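PDB 3DZM: hypothetical conserved protein from Thermus thermophilus, which is a major outer-membrane beta-barrel protein that binds calcium but whose precise function is unknown. Local coordinates for residues A9-A15 / L27-D33; Q128-Q134 / A165-E171. Residues are numbered along the deposited sequence.

Both contacts are antiparallel strand pairings in the same barrel sheet, on opposite sides of the chain's centre, with centres 33 Å apart and nearest atoms about 16 Å apart. Interaction 1 joins strands 10-17 and 23-32 in an unbroken ladder; interaction 2 joins strands 127-148 and 151-172 and loses its regular pairing before Cys-166. Each mixes buried and exposed side chains and buries about 650 Å². In interaction 1 apolar residues line the exposed face while Ser-12, Glu-14 and Glu-32 make the buried face polar and charged. In interaction 2 Ile-130 and Phe-167 are buried and pack against helix 190-196, and Arg-169 comes close to a residue of the calcium site.

Interaction 1 (A9-A15 / L27-D33); sequences AKFSVEA and LAVVAED. Residue 9 of segment 9-15 comes from a tag, linker or insertion.
Phe-11 lays its ring obliquely beside Ala-31, CE1 to CB 3.6 Å, on the largely exposed face of a strand pair in an outer-membrane beta-barrel. Strands 10-15 and 27-32 are antiparallel, their axes 4.6 Å apart at closest and their directions 155° apart. Extended backbones pair in sequence from Lys-10 with Glu-32 to Ala-15 with Leu-27. The hydrogen-bonded pairs are Lys-10/Glu-32, Ser-12/Val-30 and Glu-14/Ala-28, each closed by two bonds, among them Lys-10 N to Glu-32 O at 2.8 Å and Val-30 N to Ser-12 O at 3.0 Å. Phe-11/Ala-31, Val-13/Val-29 and Ala-15/Leu-27 alternate with them and form an apolar, largely exposed face, consistent with a surface turned to lipid. There Leu-27 (m, t) brings CD2 to 4.4 Å from Ala-15 CB. The other face is polar: buried Glu-14 (chi1 t) forms salt bridges with Arg-142 and Arg-43, and buried Glu-32 (chi1 p) one with Lys-91, in keeping with a polar barrel interior. Ser-12 OG gives a weak hydrogen bond to Glu-32 OE2 at 3.3 Å. Where the pairing runs out, Asp-33 turns into phi/psi 56/58, and its OD2 lies 3.8 Å from Lys-10 NZ in a long salt bridge.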
ATOM      1  N   ALA A   9     -24.714 -15.053   9.641  1.00132.47           N
ATOM      2  CA  ALA A   9     -23.718 -14.450   8.741  1.00119.73           C
ATOM      3  C   ALA A   9     -23.807 -12.919   8.695  1.00112.77           C
ATOM      4  O   ALA A   9     -24.750 -12.356   8.123  1.00112.26           O
ATOM      5  CB  ALA A   9     -23.798 -15.042   7.353  1.00118.80           C
ATOM      6  N   LYS A  10     -22.816 -12.259   9.298  1.00103.82           N
ATOM      7  CA  LYS A  10     -22.827 -10.806   9.467  1.00101.15           C
ATOM      8  C   LYS A  10     -21.873 -10.060   8.522  1.00 95.86           C
ATOM      9  O   LYS A  10     -20.660 -10.080   8.702  1.00 99.13           O
ATOM     10  CB  LYS A  10     -22.546 -10.452  10.920  1.00107.77           C
ATOM     11  CG  LYS A  10     -23.799 -10.531  11.799  1.00128.03           C
ATOM     12  CD  LYS A  10     -23.478 -10.908  13.259  1.00138.29           C
ATOM     13  CE  LYS A  10     -24.731 -11.370  14.029  1.00141.69           C
ATOM     14  NZ  LYS A  10     -25.478 -12.457  13.324  1.00142.86           N
ATOM     15  N   PHE A  11     -22.443  -9.402   7.517  1.00 84.09           N
ATOM     16  CA  PHE A  11     -21.672  -8.678   6.509  1.00 84.31           C
ATOM     17  C   PHE A  11     -21.589  -7.153   6.787  1.00 85.82           C
ATOM     18  O   PHE A  11     -22.609  -6.508   7.048  1.00 86.08           O
ATOM     19  CB  PHE A  11     -22.255  -8.953   5.109  1.00 84.60           C
ATOM     20  CG  PHE A  11     -22.198 -10.401   4.698  1.00 84.64           C
ATOM     21  CD1 PHE A  11     -21.017 -10.958   4.229  1.00 82.35           C
ATOM     22  CD2 PHE A  11     -23.326 -11.196   4.754  1.00 83.71           C
ATOM     23  CE1 PHE A  11     -20.964 -12.276   3.850  1.00 82.87           C
ATOM     24  CE2 PHE A  11     -23.277 -12.526   4.373  1.00 82.21           C
ATOM     25  CZ  PHE A  11     -22.099 -13.068   3.927  1.00 81.20           C
ATOM     26  N   SER A  12     -20.387  -6.576   6.759  1.00 80.08           N
ATOM     27  CA  SER A  12     -20.270  -5.134   6.983  1.00 79.27           C
ATOM     28  C   SER A  12     -19.359  -4.557   5.940  1.00 77.17           C
ATOM     29  O   SER A  12     -18.574  -5.262   5.318  1.00 77.40           O
ATOM     30  CB  SER A  12     -19.730  -4.785   8.372  1.00 79.78           C
ATOM     31  OG  SER A  12     -19.795  -5.909   9.227  1.00 97.28           O
ATOM     32  N   VAL A  13     -19.474  -3.259   5.739  1.00 72.59           N
ATOM     33  CA  VAL A  13     -18.555  -2.576   4.858  1.00 71.96           C
ATOM     34  C   VAL A  13     -17.787  -1.651   5.798  1.00 75.35           C
ATOM     35  O   VAL A  13     -18.373  -1.056   6.717  1.00 68.44           O
ATOM     36  CB  VAL A  13     -19.312  -1.843   3.682  1.00 83.68           C
ATOM     37  CG1 VAL A  13     -20.466  -1.018   4.218  1.00 81.46           C
ATOM     38  CG2 VAL A  13     -18.376  -0.969   2.840  1.00 83.40           C
ATOM     39  N   GLU A  14     -16.476  -1.576   5.585  1.00 75.65           N
ATOM     40  CA  GLU A  14     -15.578  -0.870   6.478  1.00 77.25           C
ATOM     41  C   GLU A  14     -14.750   0.133   5.668  1.00 70.85           C
ATOM     42  O   GLU A  14     -14.154  -0.215   4.655  1.00 75.68           O
ATOM     43  CB  GLU A  14     -14.692  -1.911   7.183  1.00 84.79           C
ATOM     44  CG  GLU A  14     -13.728  -1.396   8.244  1.00 98.51           C
ATOM     45  CD  GLU A  14     -12.462  -2.266   8.344  1.00106.81           C
ATOM     46  OE1 GLU A  14     -12.493  -3.316   9.029  1.00100.72           O
ATOM     47  OE2 GLU A  14     -11.430  -1.884   7.730  1.00114.75           O
ATOM     48  N   ALA A  15     -14.717   1.380   6.111  1.00 65.04           N
ATOM     49  CA  ALA A  15     -13.834   2.398   5.521  1.00 69.54           C
ATOM     50  C   ALA A  15     -12.800   2.799   6.549  1.00 73.84           C
ATOM     51  O   ALA A  15     -13.134   2.959   7.729  1.00 75.28           O
ATOM     52  CB  ALA A  15     -14.652   3.665   5.079  1.00 73.87           C
ATOM     53  N   LEU A  27     -11.087   0.636   1.739  1.00 64.31           N
ATOM     54  CA  LEU A  27     -12.458   0.135   1.749  1.00 64.22           C
ATOM     55  C   LEU A  27     -12.423  -1.388   1.809  1.00 65.60           C
ATOM     56  O   LEU A  27     -11.607  -2.038   1.142  1.00 65.29           O
ATOM     57  CB  LEU A  27     -13.165   0.569   0.477  1.00 69.90           C
ATOM     58  CG  LEU A  27     -13.829   1.920   0.645  1.00 81.44           C
ATOM     59  CD1 LEU A  27     -13.873   2.665  -0.668  1.00 84.39           C
ATOM     60  CD2 LEU A  27     -15.199   1.681   1.196  1.00 87.41           C
ATOM     61  N   ALA A  28     -13.288  -1.965   2.622  1.00 59.18           N
ATOM     62  CA  ALA A  28     -13.285  -3.414   2.773  1.00 63.12           C
ATOM     63  C   ALA A  28     -14.678  -3.930   3.033  1.00 67.26           C
ATOM     64  O   ALA A  28     -15.563  -3.178   3.463  1.00 68.56           O
ATOM     65  CB  ALA A  28     -12.307  -3.879   3.896  1.00 50.47           C
ATOM     66  N   VAL A  29     -14.870  -5.212   2.724  1.00 70.68           N
ATOM     67  CA  VAL A  29     -16.052  -5.939   3.148  1.00 74.02           C
ATOM     68  C   VAL A  29     -15.567  -6.994   4.126  1.00 72.43           C
ATOM     69  O   VAL A  29     -14.549  -7.642   3.894  1.00 76.97           O
ATOM     70  CB  VAL A  29     -16.847  -6.546   1.949  1.00 68.01           C
ATOM     71  CG1 VAL A  29     -15.952  -7.428   1.050  1.00 66.80           C
ATOM     72  CG2 VAL A  29     -18.053  -7.339   2.442  1.00 59.54           C
ATOM     73  N   VAL A  30     -16.263  -7.114   5.245  1.00 74.06           N
ATOM     74  CA  VAL A  30     -15.972  -8.112   6.277  1.00 72.89           C
ATOM     75  C   VAL A  30     -17.137  -9.067   6.430  1.00 74.37           C
ATOM     76  O   VAL A  30     -18.286  -8.662   6.377  1.00 84.60           O
ATOM     77  CB  VAL A  30     -15.869  -7.464   7.646  1.00 70.79           C
ATOM     78  CG1 VAL A  30     -15.316  -8.470   8.643  1.00 71.71           C
ATOM     79  CG2 VAL A  30     -15.038  -6.201   7.581  1.00 70.13           C
ATOM     80  N   ALA A  31     -16.845 -10.329   6.661  1.00 68.73           N
ATOM     81  CA  ALA A  31     -17.884 -11.298   6.928  1.00 65.95           C
ATOM     82  C   ALA A  31     -17.492 -11.991   8.211  1.00 77.69           C
ATOM     83  O   ALA A  31     -16.379 -12.448   8.345  1.00 74.83           O
ATOM     84  CB  ALA A  31     -17.965 -12.276   5.796  1.00 63.59           C
ATOM     85  N   GLU A  32     -18.402 -12.049   9.168  1.00 91.12           N
ATOM     86  CA  GLU A  32     -18.082 -12.608  10.468  1.00 99.06           C
ATOM     87  C   GLU A  32     -19.299 -13.334  11.002  1.00100.15           C
ATOM     88  O   GLU A  32     -20.383 -13.176  10.450  1.00 95.72           O
ATOM     89  CB  GLU A  32     -17.610 -11.506  11.417  1.00110.39           C
ATOM     90  CG  GLU A  32     -18.605 -10.392  11.623  1.00124.00           C
ATOM     91  CD  GLU A  32     -17.957  -9.045  11.918  1.00132.03           C
ATOM     92  OE1 GLU A  32     -17.044  -8.983  12.777  1.00127.23           O
ATOM     93  OE2 GLU A  32     -18.383  -8.047  11.281  1.00139.76           O
ATOM     94  N   ASP A  33     -19.117 -14.138  12.055  1.00110.47           N
ATOM     95  CA  ASP A  33     -20.171 -15.054  12.512  1.00120.29           C
ATOM     96  C   ASP A  33     -20.595 -15.965  11.363  1.00119.04           C
ATOM     97  O   ASP A  33     -21.767 -15.994  10.987  1.00122.66           O
ATOM     98  CB  ASP A  33     -21.400 -14.291  13.052  1.00130.10           C
ATOM     99  CG  ASP A  33     -21.117 -13.560  14.374  1.00142.01           C
ATOM    100  OD1 ASP A  33     -19.987 -13.682  14.911  1.00145.36           O
ATOM    101  OD2 ASP A  33     -22.033 -12.859  14.873  1.00142.23           O
TER

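Interaction 2 (Q128-Q134 / A165-E171); sequences QTISSNQ and ACFTRVE
Gln-128, Ile-130 and Arg-169 bury the most surface in this antiparallel beta-hairpin pairing of the barrel wall. Strands 128-134 and 167-171 run 159° apart in direction, with axes 4.5 Å apart at closest. Ile-130 and Arg-169 form a non-hydrogen-bonded pair, CA to CA 4.4 Å, and Gln-128 stands likewise opposite Glu-171 at 4.5 Å. All four side chains share one face. Ile-130 (chi1 t) sends CD1 to 3.8 Å from Phe-167 CB, and both residues pack on Val-193 of helix 190-196. Arg-169 (chi1 t) extends to about 4 Å, side chain to side chain, from Leu-54, a residue of the calcium site. Between these pairs, Thr-129 and Val-170 exchange backbone bonds, Thr-129 N to Val-170 O 2.9 Å and Val-170 N to Thr-129 O 2.8 Å. Beyond Ile-130, Thr-168 N donates to Ser-131 O at 2.9 Å, while Ser-131 N to Thr-168 O, 3.0 Å, is weak. The regular ladder ends with the Ser-131/Thr-168 pair; beyond it, in the loop, Cys-166 is disulfide-bonded to Cys-184. Ser-132 (chi1 t) takes over: OG donates to Cys-166 O at 2.8 Å and accepts from a water 2.9 Å away, which accepts from Ala-165 N at 3.0 Å.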
ATOM      1  N   GLN A 128       8.610  10.372 -16.594  1.00 86.17           N
ATOM      2  CA  GLN A 128       9.135   9.034 -16.428  1.00 86.21           C
ATOM      3  C   GLN A 128       8.408   8.293 -15.297  1.00 90.07           C
ATOM      4  O   GLN A 128       8.130   8.864 -14.240  1.00 97.45           O
ATOM      5  CB  GLN A 128      10.619   9.106 -16.186  1.00 84.83           C
ATOM      6  CG  GLN A 128      11.362   8.091 -16.965  1.00 91.86           C
ATOM      7  CD  GLN A 128      12.799   8.430 -17.053  1.00104.83           C
ATOM      8  OE1 GLN A 128      13.295   8.747 -18.130  1.00111.42           O
ATOM      9  NE2 GLN A 128      13.493   8.403 -15.910  1.00111.13           N
ATOM     10  N   THR A 129       8.071   7.032 -15.538  1.00 79.73           N
ATOM     11  CA  THR A 129       7.237   6.293 -14.604  1.00 75.69           C
ATOM     12  C   THR A 129       7.776   4.912 -14.406  1.00 73.63           C
ATOM     13  O   THR A 129       8.122   4.258 -15.350  1.00 86.33           O
ATOM     14  CB  THR A 129       5.799   6.167 -15.133  1.00 77.69           C
ATOM     15  OG1 THR A 129       5.228   7.468 -15.263  1.00 78.53           O
ATOM     16  CG2 THR A 129       4.931   5.357 -14.188  1.00 75.10           C
ATOM     17  N   ILE A 130       7.843   4.467 -13.168  1.00 74.47           N
ATOM     18  CA  ILE A 130       8.221   3.094 -12.860  1.00 78.38           C
ATOM     19  C   ILE A 130       7.085   2.361 -12.117  1.00 75.60           C
ATOM     20  O   ILE A 130       6.249   2.973 -11.485  1.00 74.07           O
ATOM     21  CB  ILE A 130       9.536   3.071 -12.073  1.00 88.52           C
ATOM     22  CG1 ILE A 130      10.056   1.643 -11.917  1.00 97.11           C
ATOM     23  CG2 ILE A 130       9.369   3.794 -10.732  1.00 83.32           C
ATOM     24  CD1 ILE A 130      11.558   1.540 -12.032  1.00 97.34           C
ATOM     25  N   SER A 131       7.045   1.041 -12.233  1.00 80.70           N
ATOM     26  CA  SER A 131       5.942   0.207 -11.723  1.00 70.01           C
ATOM     27  C   SER A 131       6.452  -1.147 -11.202  1.00 67.49           C
ATOM     28  O   SER A 131       7.431  -1.702 -11.714  1.00 65.59           O
ATOM     29  CB  SER A 131       4.936  -0.059 -12.833  1.00 68.89           C
ATOM     30  OG  SER A 131       3.996   0.989 -12.877  1.00 83.83           O
ATOM     31  N   SER A 132       5.793  -1.663 -10.171  1.00 58.92           N
ATOM     32  CA  SER A 132       6.072  -2.995  -9.675  1.00 58.13           C
ATOM     33  C   SER A 132       4.812  -3.581  -9.091  1.00 62.20           C
ATOM     34  O   SER A 132       4.139  -2.929  -8.319  1.00 68.35           O
ATOM     35  CB  SER A 132       7.179  -2.956  -8.619  1.00 67.24           C
ATOM     36  OG  SER A 132       7.815  -4.212  -8.504  1.00 73.53           O
ATOM     37  N   ASN A 133       4.487  -4.812  -9.463  1.00 65.83           N
ATOM     38  CA  ASN A 133       3.363  -5.515  -8.842  1.00 65.44           C
ATOM     39  C   ASN A 133       3.865  -6.604  -7.937  1.00 68.57           C
ATOM     40  O   ASN A 133       4.540  -7.512  -8.404  1.00 71.20           O
ATOM     41  CB  ASN A 133       2.462  -6.138  -9.885  1.00 59.74           C
ATOM     42  CG  ASN A 133       1.942  -5.136 -10.870  1.00 64.34           C
ATOM     43  OD1 ASN A 133       2.098  -3.939 -10.694  1.00 67.87           O
ATOM     44  ND2 ASN A 133       1.340  -5.625 -11.932  1.00 65.72           N
ATOM     45  N   GLN A 134       3.533  -6.529  -6.650  1.00 64.53           N
ATOM     46  CA  GLN A 134       4.128  -7.458  -5.711  1.00 63.19           C
ATOM     47  C   GLN A 134       3.150  -8.253  -4.906  1.00 61.99           C
ATOM     48  O   GLN A 134       2.066  -7.812  -4.612  1.00 69.12           O
ATOM     49  CB  GLN A 134       5.105  -6.763  -4.785  1.00 63.76           C
ATOM     50  CG  GLN A 134       6.008  -5.801  -5.475  1.00 68.51           C
ATOM     51  CD  GLN A 134       6.840  -5.019  -4.497  1.00 73.74           C
ATOM     52  OE1 GLN A 134       6.646  -3.819  -4.348  1.00 75.08           O
ATOM     53  NE2 GLN A 134       7.771  -5.694  -3.818  1.00 71.10           N
ATOM     54  N   ALA A 165       9.870  -7.800  -6.944  1.00 71.62           N
ATOM     55  CA  ALA A 165       9.349  -8.228  -8.211  1.00 67.02           C
ATOM     56  C   ALA A 165      10.047  -7.473  -9.338  1.00 73.63           C
ATOM     57  O   ALA A 165      10.965  -6.699  -9.105  1.00 81.65           O
ATOM     58  CB  ALA A 165       7.908  -7.925  -8.235  1.00 63.91           C
ATOM     59  N   CYS A 166       9.599  -7.680 -10.566  1.00 77.08           N
ATOM     60  CA  CYS A 166      10.149  -6.940 -11.694  1.00 81.76           C
ATOM     61  C   CYS A 166       9.728  -5.471 -11.622  1.00 78.99           C
ATOM     62  O   CYS A 166       8.717  -5.144 -11.002  1.00 81.41           O
ATOM     63  CB  CYS A 166       9.700  -7.578 -13.020  1.00 76.29           C
ATOM     64  SG  CYS A 166      10.509  -9.142 -13.394  1.00165.23           S
ATOM     65  N   PHE A 167      10.515  -4.598 -12.241  1.00 73.41           N
ATOM     66  CA  PHE A 167      10.151  -3.190 -12.434  1.00 73.71           C
ATOM     67  C   PHE A 167       9.909  -2.877 -13.899  1.00 74.69           C
ATOM     68  O   PHE A 167      10.613  -3.385 -14.753  1.00 78.38           O
ATOM     69  CB  PHE A 167      11.280  -2.289 -11.989  1.00 74.98           C
ATOM     70  CG  PHE A 167      11.474  -2.254 -10.535  1.00 77.83           C
ATOM     71  CD1 PHE A 167      10.609  -1.537  -9.729  1.00 82.77           C
ATOM     72  CD2 PHE A 167      12.517  -2.935  -9.958  1.00 77.81           C
ATOM     73  CE1 PHE A 167      10.801  -1.493  -8.377  1.00 78.52           C
ATOM     74  CE2 PHE A 167      12.709  -2.901  -8.601  1.00 78.93           C
ATOM     75  CZ  PHE A 167      11.859  -2.172  -7.816  1.00 78.16           C
ATOM     76  N   THR A 168       8.944  -2.014 -14.189  1.00 73.92           N
ATOM     77  CA  THR A 168       8.676  -1.607 -15.566  1.00 73.42           C
ATOM     78  C   THR A 168       8.773  -0.096 -15.677  1.00 72.22           C
ATOM     79  O   THR A 168       8.029   0.599 -15.017  1.00 82.19           O
ATOM     80  CB  THR A 168       7.288  -2.032 -15.951  1.00 70.19           C
ATOM     81  OG1 THR A 168       7.221  -3.454 -15.885  1.00 77.02           O
ATOM     82  CG2 THR A 168       6.951  -1.594 -17.340  1.00 70.95           C
ATOM     83  N   ARG A 169       9.699   0.402 -16.493  1.00 67.02           N
ATOM     84  CA  ARG A 169       9.878   1.850 -16.734  1.00 71.48           C
ATOM     85  C   ARG A 169       9.181   2.311 -18.047  1.00 77.08           C
ATOM     86  O   ARG A 169       9.216   1.632 -19.062  1.00 81.56           O
ATOM     87  CB  ARG A 169      11.390   2.240 -16.688  1.00 69.32           C
ATOM     88  CG  ARG A 169      11.741   3.699 -16.208  1.00103.64           C
ATOM     89  CD  ARG A 169      13.094   3.834 -15.348  1.00156.19           C
ATOM     90  NE  ARG A 169      13.014   4.883 -14.287  1.00145.80           N
ATOM     91  CZ  ARG A 169      13.924   5.184 -13.339  1.00120.19           C
ATOM     92  NH1 ARG A 169      15.107   4.549 -13.206  1.00 93.27           N
ATOM     93  NH2 ARG A 169      13.614   6.158 -12.493  1.00114.23           N
ATOM     94  N   VAL A 170       8.515   3.454 -18.006  1.00 77.86           N
ATOM     95  CA  VAL A 170       7.970   4.079 -19.209  1.00 82.69           C
ATOM     96  C   VAL A 170       8.384   5.539 -19.258  1.00 84.38           C
ATOM     97  O   VAL A 170       7.981   6.311 -18.392  1.00 85.96           O
ATOM     98  CB  VAL A 170       6.405   3.993 -19.290  1.00 74.32           C
ATOM     99  CG1 VAL A 170       5.921   4.589 -20.587  1.00 77.79           C
ATOM    100  CG2 VAL A 170       5.986   2.596 -19.260  1.00 73.65           C
ATOM    101  N   GLU A 171       9.189   5.907 -20.258  1.00 92.74           N
ATOM    102  CA  GLU A 171       9.499   7.313 -20.552  1.00 99.40           C
ATOM    103  C   GLU A 171       8.544   7.814 -21.633  1.00 96.33           C
ATOM    104  O   GLU A 171       8.210   7.070 -22.535  1.00 96.68           O
ATOM    105  CB  GLU A 171      10.929   7.477 -21.072  1.00111.03           C
ATOM    106  CG  GLU A 171      11.995   6.505 -20.560  1.00122.83           C
ATOM    107  CD  GLU A 171      13.373   6.760 -21.222  1.00203.92           C
ATOM    108  OE1 GLU A 171      13.431   6.874 -22.471  1.00203.81           O
ATOM    109  OE2 GLU A 171      14.401   6.850 -20.504  1.00204.91           O
TER
HETATM  110  O   HOH W   1       9.977  -4.832  -6.734  1.00 74.94           O